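PDB 4CDB: listeriolysin O from Listeria monocytogenes, which binds cholesterol-containing host membranes, then changes conformation, inserts and assembles into an oligomeric pore that lyses the cell. Local coordinates for residues Y389-V400 and N435-C446. Numbering follows the deposited sequence.
Sequences YVAQFNISWDEV and NARNINVYAKEC. With ACT (acetate ion), chain B.
Lys444 NZ donates to an acetate oxygen O at 2.6 Å, and a water that also bonds to Gln392 OE1 hydrogen-bonds to the same oxygen. The two side chains extend in parallel from a hydrogen-bonded pair of antiparallel strands, Lys444 CE 3.7 Å from Gln392 OE1; Gln392 NE2 bonds to Ser421 OG, and Lys444 makes a cation-pi contact with Trp454. The acetate probably comes from the crystallisation liquor. On this face, shared with Asn394 and Asp398, Asn440 ND2 reaches Ser396 OG at 3.3 Å, with the hydroxyl in the amide plane, while Asn440 OD1 is held by Asn462 N. Backbone bonds run as a ladder from Val390–Cys446 to Val400–Asn435, interrupted by a beta bulge where Asn438 takes a positive phi (56°) and the register shifts by one residue between Ser396 and Asp398. Past it, Asn435 ND2 meets Val400 O at 3.2 Å from above the carbonyl plane, and Val400 CG2 lies at the guanidinium edge of Arg437, 3.3 Å from NE.

The other face, with Ala391, Phe393, Ile395 and Val441, is mainly apolar. Phe393 CD2 rests 3.7 Å from Ala443 CB. Trp397 CD1 approaches Ala436 CB, and its NE1 donates an almost straight bond (173°), in the ring plane, to Glu399 OE2. Glu445 CB sits over the Tyr389 ring, 3.7 Å from its centroid. A chi2 of 101° stacks the Glu445 carboxylate on that ring; OE1 is buried, without a polar partner in the model.

Glu445 and Cys446 begin the conserved undecapeptide. These central strands of a four-stranded sheet in the membrane-binding beta-sandwich domain are flanked by strands 408-414 and 452-463, with Ile395, Trp397 and Ile439 packing on strand 426-432 of the second sheet, across the sandwich.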
ATOM      1  N   TYR A 389     -32.061   5.453  53.999  1.00 36.54           N
ATOM      2  CA  TYR A 389     -33.366   5.778  53.435  1.00 34.14           C
ATOM      3  C   TYR A 389     -33.837   4.742  52.418  1.00 34.82           C
ATOM      4  O   TYR A 389     -33.079   3.855  52.025  1.00 37.03           O
ATOM      5  CB  TYR A 389     -33.333   7.164  52.783  1.00 32.12           C
ATOM      6  CG  TYR A 389     -32.119   7.422  51.905  1.00 35.47           C
ATOM      7  CD1 TYR A 389     -31.943   6.743  50.705  1.00 33.52           C
ATOM      8  CD2 TYR A 389     -31.159   8.356  52.272  1.00 34.74           C
ATOM      9  CE1 TYR A 389     -30.842   6.980  49.898  1.00 31.64           C
ATOM     10  CE2 TYR A 389     -30.049   8.602  51.471  1.00 36.44           C
ATOM     11  CZ  TYR A 389     -29.898   7.910  50.285  1.00 37.30           C
ATOM     12  OH  TYR A 389     -28.802   8.146  49.483  1.00 34.96           O
ATOM     13  N   VAL A 390     -35.093   4.862  51.999  1.00 35.41           N
ATOM     14  CA  VAL A 390     -35.615   4.047  50.911  1.00 35.21           C
ATOM     15  C   VAL A 390     -35.271   4.729  49.592  1.00 33.47           C
ATOM     16  O   VAL A 390     -35.513   5.927  49.429  1.00 32.73           O
ATOM     17  CB  VAL A 390     -37.147   3.882  50.999  1.00 36.41           C
ATOM     18  CG1 VAL A 390     -37.649   3.044  49.838  1.00 37.70           C
ATOM     19  CG2 VAL A 390     -37.550   3.252  52.326  1.00 35.33           C
ATOM     20  N   ALA A 391     -34.701   3.975  48.658  1.00 32.54           N
ATOM     21  CA  ALA A 391     -34.306   4.540  47.373  1.00 31.04           C
ATOM     22  C   ALA A 391     -34.987   3.842  46.199  1.00 31.21           C
ATOM     23  O   ALA A 391     -35.307   2.655  46.271  1.00 32.61           O
ATOM     24  CB  ALA A 391     -32.796   4.476  47.214  1.00 27.79           C
ATOM     25  N   GLN A 392     -35.206   4.590  45.121  1.00 28.99           N
ATOM     26  CA  GLN A 392     -35.694   4.017  43.872  1.00 31.50           C
ATOM     27  C   GLN A 392     -34.845   4.515  42.713  1.00 31.12           C
ATOM     28  O   GLN A 392     -34.572   5.710  42.606  1.00 30.51           O
ATOM     29  CB  GLN A 392     -37.165   4.371  43.632  1.00 34.11           C
ATOM     30  CG  GLN A 392     -38.148   3.592  44.493  1.00 39.38           C
ATOM     31  CD  GLN A 392     -39.593   3.783  44.058  1.00 45.29           C
ATOM     32  OE1 GLN A 392     -39.865   4.290  42.969  1.00 46.61           O
ATOM     33  NE2 GLN A 392     -40.526   3.376  44.911  1.00 39.72           N
ATOM     34  N   PHE A 393     -34.433   3.596  41.846  1.00 29.92           N
ATOM     35  CA  PHE A 393     -33.602   3.944  40.702  1.00 29.53           C
ATOM     36  C   PHE A 393     -34.396   3.903  39.408  1.00 36.34           C
ATOM     37  O   PHE A 393     -35.374   3.166  39.283  1.00 40.21           O
ATOM     38  CB  PHE A 393     -32.409   2.990  40.593  1.00 28.64           C
ATOM     39  CG  PHE A 393     -31.529   2.983  41.806  1.00 35.85           C
ATOM     40  CD1 PHE A 393     -31.793   2.130  42.867  1.00 41.29           C
ATOM     41  CD2 PHE A 393     -30.435   3.830  41.888  1.00 36.22           C
ATOM     42  CE1 PHE A 393     -30.985   2.123  43.988  1.00 43.09           C
ATOM     43  CE2 PHE A 393     -29.623   3.826  43.008  1.00 40.04           C
ATOM     44  CZ  PHE A 393     -29.899   2.971  44.058  1.00 41.95           C
ATOM     45  N   ASN A 394     -33.969   4.711  38.447  1.00 35.65           N
ATOM     46  CA  ASN A 394     -34.483   4.616  37.092  1.00 41.84           C
ATOM     47  C   ASN A 394     -33.337   4.725  36.095  1.00 38.27           C
ATOM     48  O   ASN A 394     -32.826   5.816  35.835  1.00 35.33           O
ATOM     49  CB  ASN A 394     -35.540   5.686  36.822  1.00 41.46           C
ATOM     50  CG  ASN A 394     -36.304   5.427  35.543  1.00 49.66           C
ATOM     51  OD1 ASN A 394     -35.833   5.742  34.450  1.00 53.01           O
ATOM     52  ND2 ASN A 394     -37.490   4.842  35.670  1.00 51.33           N
ATOM     53  N   ILE A 395     -32.922   3.586  35.555  1.00 37.36           N
ATOM     54  CA  ILE A 395     -31.796   3.561  34.636  1.00 39.26           C
ATOM     55  C   ILE A 395     -32.219   3.010  33.280  1.00 37.12           C
ATOM     56  O   ILE A 395     -32.781   1.919  33.193  1.00 37.43           O
ATOM     57  CB  ILE A 395     -30.629   2.739  35.211  1.00 41.37           C
ATOM     58  CG1 ILE A 395     -30.232   3.288  36.584  1.00 44.79           C
ATOM     59  CG2 ILE A 395     -29.445   2.753  34.259  1.00 36.89           C
ATOM     60  CD1 ILE A 395     -29.074   2.573  37.226  1.00 46.83           C
ATOM     61  N   SER A 396     -31.959   3.782  32.229  1.00 35.36           N
ATOM     62  CA  SER A 396     -32.348   3.405  30.874  1.00 41.24           C
ATOM     63  C   SER A 396     -31.219   3.668  29.885  1.00 40.98           C
ATOM     64  O   SER A 396     -30.274   4.399  30.187  1.00 35.28           O
ATOM     65  CB  SER A 396     -33.603   4.169  30.445  1.00 44.72           C
ATOM     66  OG  SER A 396     -33.378   5.570  30.466  1.00 48.38           O
ATOM     67  N   TRP A 397     -31.326   3.063  28.704  1.00 39.47           N
ATOM     68  CA  TRP A 397     -30.343   3.245  27.640  1.00 40.69           C
ATOM     69  C   TRP A 397     -30.890   2.762  26.298  1.00 44.08           C
ATOM     70  O   TRP A 397     -31.935   2.111  26.241  1.00 41.71           O
ATOM     71  CB  TRP A 397     -29.042   2.507  27.971  1.00 36.87           C
ATOM     72  CG  TRP A 397     -29.202   1.020  28.058  1.00 40.82           C
ATOM     73  CD1 TRP A 397     -29.031   0.116  27.050  1.00 45.36           C
ATOM     74  CD2 TRP A 397     -29.570   0.264  29.218  1.00 41.58           C
ATOM     75  NE1 TRP A 397     -29.269  -1.157  27.510  1.00 45.37           N
ATOM     76  CE2 TRP A 397     -29.602  -1.093  28.837  1.00 41.83           C
ATOM     77  CE3 TRP A 397     -29.875   0.602  30.540  1.00 39.98           C
ATOM     78  CZ2 TRP A 397     -29.926  -2.112  29.734  1.00 41.73           C
ATOM     79  CZ3 TRP A 397     -30.197  -0.411  31.427  1.00 35.95           C
ATOM     80  CH2 TRP A 397     -30.220  -1.751  31.020  1.00 38.91           C
ATOM     81  N   ASP A 398     -30.180   3.092  25.223  1.00 49.71           N
ATOM     82  CA  ASP A 398     -30.554   2.646  23.885  1.00 50.94           C
ATOM     83  C   ASP A 398     -29.549   1.630  23.358  1.00 51.73           C
ATOM     84  O   ASP A 398     -28.348   1.755  23.601  1.00 50.56           O
ATOM     85  CB  ASP A 398     -30.630   3.832  22.921  1.00 54.93           C
ATOM     86  CG  ASP A 398     -31.827   4.724  23.181  1.00 67.09           C
ATOM     87  OD1 ASP A 398     -32.914   4.188  23.479  1.00 71.15           O
ATOM     88  OD2 ASP A 398     -31.679   5.961  23.088  1.00 73.04           O
ATOM     89  N   GLU A 399     -30.044   0.624  22.645  1.00 56.21           N
ATOM     90  CA  GLU A 399     -29.181  -0.341  21.971  1.00 57.66           C
ATOM     91  C   GLU A 399     -29.392  -0.262  20.461  1.00 60.24           C
ATOM     92  O   GLU A 399     -30.507  -0.437  19.971  1.00 60.72           O
ATOM     93  CB  GLU A 399     -29.440  -1.759  22.485  1.00 58.81           C
ATOM     94  CG  GLU A 399     -29.071  -1.958  23.947  1.00 62.99           C
ATOM     95  CD  GLU A 399     -29.272  -3.387  24.413  1.00 67.78           C
ATOM     96  OE1 GLU A 399     -29.519  -4.261  23.558  1.00 69.51           O
ATOM     97  OE2 GLU A 399     -29.185  -3.632  25.634  1.00 69.17           O
ATOM     98  N   VAL A 400     -28.316   0.010  19.730  1.00 58.04           N
ATOM     99  CA  VAL A 400     -28.414   0.230  18.292  1.00 59.61           C
ATOM    100  C   VAL A 400     -27.995  -0.994  17.483  1.00 55.54           C
ATOM    101  O   VAL A 400     -26.860  -1.462  17.587  1.00 51.88           O
ATOM    102  CB  VAL A 400     -27.572   1.444  17.858  1.00 63.52           C
ATOM    103  CG1 VAL A 400     -27.530   1.549  16.341  1.00 64.90           C
ATOM    104  CG2 VAL A 400     -28.133   2.716  18.469  1.00 64.82           C
ATOM    105  N   ASN A 435     -23.098  -2.114  21.896  1.00 39.64           N
ATOM    106  CA  ASN A 435     -23.925  -1.234  21.077  1.00 48.02           C
ATOM    107  C   ASN A 435     -24.873  -0.360  21.895  1.00 48.27           C
ATOM    108  O   ASN A 435     -25.870   0.144  21.374  1.00 49.64           O
ATOM    109  CB  ASN A 435     -24.711  -2.043  20.041  1.00 49.67           C
ATOM    110  CG  ASN A 435     -25.547  -3.146  20.671  1.00 52.12           C
ATOM    111  OD1 ASN A 435     -25.136  -3.770  21.650  1.00 49.68           O
ATOM    112  ND2 ASN A 435     -26.725  -3.390  20.109  1.00 54.55           N
ATOM    113  N   ALA A 436     -24.563  -0.179  23.175  1.00 46.18           N
ATOM    114  CA  ALA A 436     -25.395   0.642  24.048  1.00 45.09           C
ATOM    115  C   ALA A 436     -24.876   2.073  24.139  1.00 43.72           C
ATOM    116  O   ALA A 436     -23.679   2.300  24.327  1.00 46.05           O
ATOM    117  CB  ALA A 436     -25.485   0.025  25.434  1.00 45.37           C
ATOM    118  N   ARG A 437     -25.781   3.038  24.003  1.00 44.18           N
ATOM    119  CA  ARG A 437     -25.421   4.443  24.160  1.00 50.31           C
ATOM    120  C   ARG A 437     -26.532   5.244  24.835  1.00 45.76           C
ATOM    121  O   ARG A 437     -27.628   4.731  25.061  1.00 42.22           O
ATOM    122  CB  ARG A 437     -25.048   5.066  22.811  1.00 58.69           C
ATOM    123  CG  ARG A 437     -26.142   5.009  21.754  1.00 66.83           C
ATOM    124  CD  ARG A 437     -25.655   5.617  20.444  1.00 73.22           C
ATOM    125  NE  ARG A 437     -26.617   5.458  19.357  1.00 81.00           N
ATOM    126  CZ  ARG A 437     -27.468   6.398  18.958  1.00 84.38           C
ATOM    127  NH1 ARG A 437     -27.483   7.582  19.552  1.00 84.15           N
ATOM    128  NH2 ARG A 437     -28.304   6.153  17.958  1.00 85.31           N
ATOM    129  N   ASN A 438     -26.232   6.501  25.155  1.00 42.23           N
ATOM    130  CA  ASN A 438     -27.176   7.386  25.830  1.00 47.61           C
ATOM    131  C   ASN A 438     -27.693   6.803  27.141  1.00 42.87           C
ATOM    132  O   ASN A 438     -28.893   6.586  27.310  1.00 37.39           O
ATOM    133  CB  ASN A 438     -28.336   7.753  24.903  1.00 57.67           C
ATOM    134  CG  ASN A 438     -27.903   8.647  23.760  1.00 70.61           C
ATOM    135  OD1 ASN A 438     -27.065   9.531  23.936  1.00 76.44           O
ATOM    136  ND2 ASN A 438     -28.469   8.419  22.581  1.00 72.75           N
ATOM    137  N   ILE A 439     -26.769   6.545  28.060  1.00 45.18           N
ATOM    138  CA  ILE A 439     -27.113   5.981  29.356  1.00 47.78           C
ATOM    139  C   ILE A 439     -27.701   7.050  30.272  1.00 43.59           C
ATOM    140  O   ILE A 439     -27.112   8.116  30.460  1.00 38.39           O
ATOM    141  CB  ILE A 439     -25.891   5.316  30.031  1.00 48.44           C
ATOM    142  CG1 ILE A 439     -25.628   3.938  29.424  1.00 51.43           C
ATOM    143  CG2 ILE A 439     -26.109   5.177  31.524  1.00 45.22           C
ATOM    144  CD1 ILE A 439     -24.867   3.965  28.119  1.00 52.79           C
ATOM    145  N   ASN A 440     -28.875   6.762  30.827  1.00 41.88           N
ATOM    146  CA  ASN A 440     -29.524   7.662  31.771  1.00 40.91           C
ATOM    147  C   ASN A 440     -29.558   7.061  33.172  1.00 37.39           C
ATOM    148  O   ASN A 440     -30.030   5.942  33.365  1.00 35.57           O
ATOM    149  CB  ASN A 440     -30.944   7.986  31.307  1.00 41.00           C
ATOM    150  CG  ASN A 440     -30.979   8.596  29.920  1.00 46.09           C
ATOM    151  OD1 ASN A 440     -30.204   9.498  29.606  1.00 44.98           O
ATOM    152  ND2 ASN A 440     -31.877   8.098  29.078  1.00 48.86           N
ATOM    153  N   VAL A 441     -29.052   7.806  34.148  1.00 33.95           N
ATOM    154  CA  VAL A 441     -29.028   7.332  35.525  1.00 33.85           C
ATOM    155  C   VAL A 441     -29.800   8.278  36.436  1.00 37.32           C
ATOM    156  O   VAL A 441     -29.428   9.442  36.591  1.00 34.55           O
ATOM    157  CB  VAL A 441     -27.587   7.190  36.041  1.00 36.17           C
ATOM    158  CG1 VAL A 441     -27.583   6.813  37.518  1.00 37.12           C
ATOM    159  CG2 VAL A 441     -26.835   6.160  35.218  1.00 32.17           C
ATOM    160  N   TYR A 442     -30.880   7.769  37.025  1.00 34.18           N
ATOM    161  CA  TYR A 442     -31.720   8.546  37.931  1.00 33.00           C
ATOM    162  C   TYR A 442     -31.899   7.823  39.265  1.00 32.67           C
ATOM    163  O   TYR A 442     -32.046   6.601  39.301  1.00 32.48           O
ATOM    164  CB  TYR A 442     -33.088   8.807  37.290  1.00 35.44           C
ATOM    165  CG  TYR A 442     -34.047   9.586  38.163  1.00 36.42           C
ATOM    166  CD1 TYR A 442     -34.040  10.975  38.166  1.00 37.19           C
ATOM    167  CD2 TYR A 442     -34.966   8.933  38.976  1.00 36.92           C
ATOM    168  CE1 TYR A 442     -34.918  11.691  38.957  1.00 38.46           C
ATOM    169  CE2 TYR A 442     -35.847   9.643  39.771  1.00 39.56           C
ATOM    170  CZ  TYR A 442     -35.817  11.022  39.757  1.00 41.39           C
ATOM    171  OH  TYR A 442     -36.690  11.737  40.545  1.00 47.12           O
ATOM    172  N   ALA A 443     -31.894   8.580  40.360  1.00 30.75           N
ATOM    173  CA  ALA A 443     -32.124   8.001  41.678  1.00 32.12           C
ATOM    174  C   ALA A 443     -32.810   9.002  42.594  1.00 33.63           C
ATOM    175  O   ALA A 443     -32.451  10.180  42.614  1.00 34.23           O
ATOM    176  CB  ALA A 443     -30.814   7.530  42.292  1.00 29.93           C
ATOM    177  N   LYS A 444     -33.800   8.525  43.345  1.00 29.09           N
ATOM    178  CA  LYS A 444     -34.497   9.353  44.321  1.00 30.74           C
ATOM    179  C   LYS A 444     -34.612   8.639  45.665  1.00 28.92           C
ATOM    180  O   LYS A 444     -34.518   7.411  45.738  1.00 27.43           O
ATOM    181  CB  LYS A 444     -35.887   9.747  43.815  1.00 31.31           C
ATOM    182  CG  LYS A 444     -36.822   8.571  43.563  1.00 32.01           C
ATOM    183  CD  LYS A 444     -38.170   9.041  43.030  1.00 34.49           C
ATOM    184  CE  LYS A 444     -39.108   7.864  42.803  1.00 39.51           C
ATOM    185  NZ  LYS A 444     -40.430   8.286  42.260  1.00 44.45           N
ATOM    186  N   GLU A 445     -34.817   9.410  46.728  1.00 29.67           N
ATOM    187  CA  GLU A 445     -34.921   8.836  48.063  1.00 29.21           C
ATOM    188  C   GLU A 445     -36.139   9.370  48.805  1.00 34.87           C
ATOM    189  O   GLU A 445     -36.487  10.546  48.681  1.00 39.10           O
ATOM    190  CB  GLU A 445     -33.642   9.095  48.863  1.00 28.25           C
ATOM    191  CG  GLU A 445     -33.262  10.565  48.998  1.00 28.23           C
ATOM    192  CD  GLU A 445     -33.637  11.159  50.346  1.00 38.04           C
ATOM    193  OE1 GLU A 445     -34.311  10.476  51.147  1.00 39.32           O
ATOM    194  OE2 GLU A 445     -33.251  12.317  50.599  1.00 33.69           O
ATOM    195  N   CYS A 446     -36.788   8.500  49.573  1.00 34.77           N
ATOM    196  CA  CYS A 446     -37.971   8.887  50.334  1.00 38.66           C
ATOM    197  C   CYS A 446     -37.606   9.643  51.614  1.00 38.84           C
ATOM    198  O   CYS A 446     -37.017   9.078  52.534  1.00 39.78           O
ATOM    199  CB  CYS A 446     -38.819   7.656  50.668  1.00 40.12           C
ATOM    200  SG  CYS A 446     -40.370   8.032  51.518  1.00 44.63           S
TER
HETATM  201  C   ACT B1527     -43.453   6.942  43.748  1.00 96.11           C
HETATM  202  O   ACT B1527     -42.409   6.760  43.088  1.00 94.94           O
HETATM  203  OXT ACT B1527     -43.976   8.071  43.862  1.00 96.39           O
HETATM  204  CH3 ACT B1527     -44.071   5.777  44.464  1.00 95.95           C
HETATM  205  O   HOH W   1     -36.721   6.743  53.514  1.00 30.96           O
HETATM  206  O   HOH W   2     -41.821   5.414  40.902  1.00 62.38           O
HETATM  207  O   HOH W   3     -31.377   6.530  26.413  1.00 69.67           O